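Local coordinates for protein N-acetylneuraminate lyase (Fusobacterium nucleatum subsp. nucleatum ATCC 25586, PDB 5ZKA) that belongs to the dihydrodipicolinate synthetase family of lyases and aldolases and folds as a TIM barrel, at residues N79-V84 / Y104-A109. Residues are numbered along the deposited sequence; the frame is centred on the assembly and turned at random.
Sequences NLIAQV and YKCLSA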
loop_
_atom_site.group_PDB
_atom_site.type_symbol
_atom_site.label_atom_id
_atom_site.label_comp_id
_atom_site.label_asym_id
_atom_site.label_seq_id
_atom_site.Cartn_x
_atom_site.Cartn_y
_atom_site.Cartn_z
ATOM N N ASN B 79 -12.990 23.036 -7.384
ATOM C CA ASN B 79 -11.782 22.992 -8.201
ATOM C C ASN B 79 -11.984 22.068 -9.402
ATOM O O ASN B 79 -12.719 21.079 -9.337
ATOM C CB ASN B 79 -10.581 22.529 -7.376
ATOM C CG ASN B 79 -10.238 23.499 -6.255
ATOM O OD1 ASN B 79 -10.011 23.086 -5.114
ATOM N ND2 ASN B 79 -10.215 24.788 -6.569
ATOM N N LEU B 80 -11.341 22.410 -10.517
ATOM C CA LEU B 80 -11.409 21.608 -11.730
ATOM C C LEU B 80 -10.012 21.222 -12.192
ATOM O O LEU B 80 -9.078 22.027 -12.132
ATOM C CB LEU B 80 -12.124 22.364 -12.863
ATOM C CG LEU B 80 -13.535 22.846 -12.556
ATOM C CD1 LEU B 80 -14.052 23.723 -13.687
ATOM C CD2 LEU B 80 -14.461 21.676 -12.310
ATOM N N ILE B 81 -9.875 19.986 -12.655
ATOM C CA ILE B 81 -8.678 19.508 -13.335
ATOM C C ILE B 81 -9.133 18.880 -14.645
ATOM O O ILE B 81 -10.062 18.063 -14.646
ATOM C CB ILE B 81 -7.908 18.472 -12.490
ATOM C CG1 ILE B 81 -7.540 19.030 -11.110
ATOM C CG2 ILE B 81 -6.669 17.976 -13.232
ATOM C CD1 ILE B 81 -7.047 17.931 -10.152
ATOM N N ALA B 82 -8.479 19.240 -15.750
ATOM C CA ALA B 82 -8.803 18.698 -17.071
ATOM C C ALA B 82 -7.693 17.761 -17.529
ATOM O O ALA B 82 -6.552 18.193 -17.732
ATOM C CB ALA B 82 -8.996 19.819 -18.094
ATOM N N GLN B 83 -8.028 16.481 -17.696
ATOM C CA GLN B 83 -7.102 15.520 -18.280
ATOM C C GLN B 83 -7.125 15.678 -19.794
ATOM O O GLN B 83 -8.181 15.522 -20.425
ATOM C CB GLN B 83 -7.487 14.089 -17.887
ATOM C CG GLN B 83 -6.328 13.112 -17.887
ATOM C CD GLN B 83 -5.988 12.610 -19.269
ATOM O OE1 GLN B 83 -4.819 12.574 -19.659
ATOM N NE2 GLN B 83 -7.012 12.219 -20.026
ATOM N N VAL B 84 -5.966 15.981 -20.380
ATOM C CA VAL B 84 -5.862 16.262 -21.806
ATOM C C VAL B 84 -4.853 15.361 -22.509
ATOM O O VAL B 84 -4.541 15.584 -23.679
ATOM C CB VAL B 84 -5.519 17.742 -22.050
ATOM C CG1 VAL B 84 -6.527 18.625 -21.350
ATOM C CG2 VAL B 84 -4.102 18.030 -21.578
ATOM N N TYR B 104 -10.175 26.462 -17.549
ATOM C CA TYR B 104 -9.571 25.489 -16.647
ATOM C C TYR B 104 -8.203 25.983 -16.199
ATOM O O TYR B 104 -7.400 26.450 -17.009
ATOM C CB TYR B 104 -9.437 24.131 -17.333
ATOM C CG TYR B 104 -10.746 23.387 -17.487
ATOM C CD1 TYR B 104 -11.632 23.702 -18.514
ATOM C CD2 TYR B 104 -11.090 22.362 -16.615
ATOM C CE1 TYR B 104 -12.835 23.020 -18.657
ATOM C CE2 TYR B 104 -12.281 21.668 -16.752
ATOM C CZ TYR B 104 -13.155 22.006 -17.773
ATOM O OH TYR B 104 -14.344 21.325 -17.914
ATOM N N LYS B 105 -7.932 25.862 -14.899
ATOM C CA LYS B 105 -6.714 26.394 -14.307
ATOM C C LYS B 105 -5.752 25.298 -13.877
ATOM O O LYS B 105 -4.775 25.583 -13.177
ATOM C CB LYS B 105 -7.053 27.299 -13.117
ATOM C CG LYS B 105 -7.942 28.496 -13.470
ATOM C CD LYS B 105 -7.247 29.474 -14.401
ATOM C CE LYS B 105 -8.176 30.635 -14.768
ATOM N NZ LYS B 105 -7.779 31.269 -16.055
ATOM N N CYS B 106 -5.992 24.054 -14.293
ATOM C CA CYS B 106 -5.078 22.968 -13.968
ATOM C C CYS B 106 -5.318 21.832 -14.947
ATOM O O CYS B 106 -6.468 21.464 -15.199
ATOM C CB CYS B 106 -5.268 22.479 -12.531
ATOM S SG CYS B 106 -3.953 21.332 -12.016
ATOM N N LEU B 107 -4.239 21.308 -15.510
ATOM C CA LEU B 107 -4.296 20.186 -16.433
ATOM C C LEU B 107 -3.758 18.946 -15.751
ATOM O O LEU B 107 -3.071 19.011 -14.730
ATOM C CB LEU B 107 -3.467 20.453 -17.694
ATOM C CG LEU B 107 -3.738 21.785 -18.387
ATOM C CD1 LEU B 107 -2.822 21.966 -19.582
ATOM C CD2 LEU B 107 -5.190 21.814 -18.824
ATOM N N SER B 108 -4.078 17.805 -16.340
ATOM C CA SER B 108 -3.390 16.573 -16.016
ATOM C C SER B 108 -3.200 15.811 -17.314
ATOM O O SER B 108 -3.863 16.085 -18.322
ATOM C CB SER B 108 -4.156 15.728 -14.989
ATOM O OG SER B 108 -5.356 15.241 -15.552
ATOM N N ALA B 109 -2.259 14.873 -17.298
ATOM C CA ALA B 109 -2.010 14.101 -18.505
ATOM C C ALA B 109 -1.353 12.785 -18.139
ATOM O O ALA B 109 -0.555 12.716 -17.201
ATOM C CB ALA B 109 -1.120 14.863 -19.493
#
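The ring of Y104 lies across strand 79-83 and fills the shallow dip over A82, with Y104 CD2 3.6 Å from A82 CB, the methyl meeting the ring obliquely, and also resting on L80 CB. This is a beta-alpha-beta crossover of the TIM barrel: strand 79-83 runs out through helix 89-102 and the chain returns as the neighbouring parallel strand 107-109, the two short strand segments at 36° to each other. Because A82 ends at CB, the ring can settle close to the strand, and the bulkier L80 flanks it, its CD1 4.1 Å from Y104 CE2. Y104 CG stands opposite the carbonyl carbon (chi1 -74°), which swings the ring over the strand, and its hydroxyl bonds to the backbone O of F67 in helix 60-74. L107 lies on the A82 face, and V84 just beyond the strand joins it; both touch helix 89-102, where V99 meets A82, Y104 and L107 and L95 meets V84.

The backbones zip together in parallel register. A82 N donates to C106 O at 3.0 Å, S108 N returns a bond to A82 O from well above the carbonyl plane, and V84 N reaches S108 O at 2.9 Å, nearly head-on to the carbonyl.

On the other face Q83 and S108 point into the barrel, and I81 and Q83 straddle S108. The CG2 branch of I81 presses on S108 CB at 3.8 Å, while the serine hydroxyl, bonded to Y47 OH, sits against the aliphatic root of Q83. That glutamine bends at chi2 (-80°), and its amide is pinned at both ends: NE2 to G49 O, OE1 to G85 N. The bend also brings Q83 OE1 alongside strand 107-109, 3.4 Å from A109 CA.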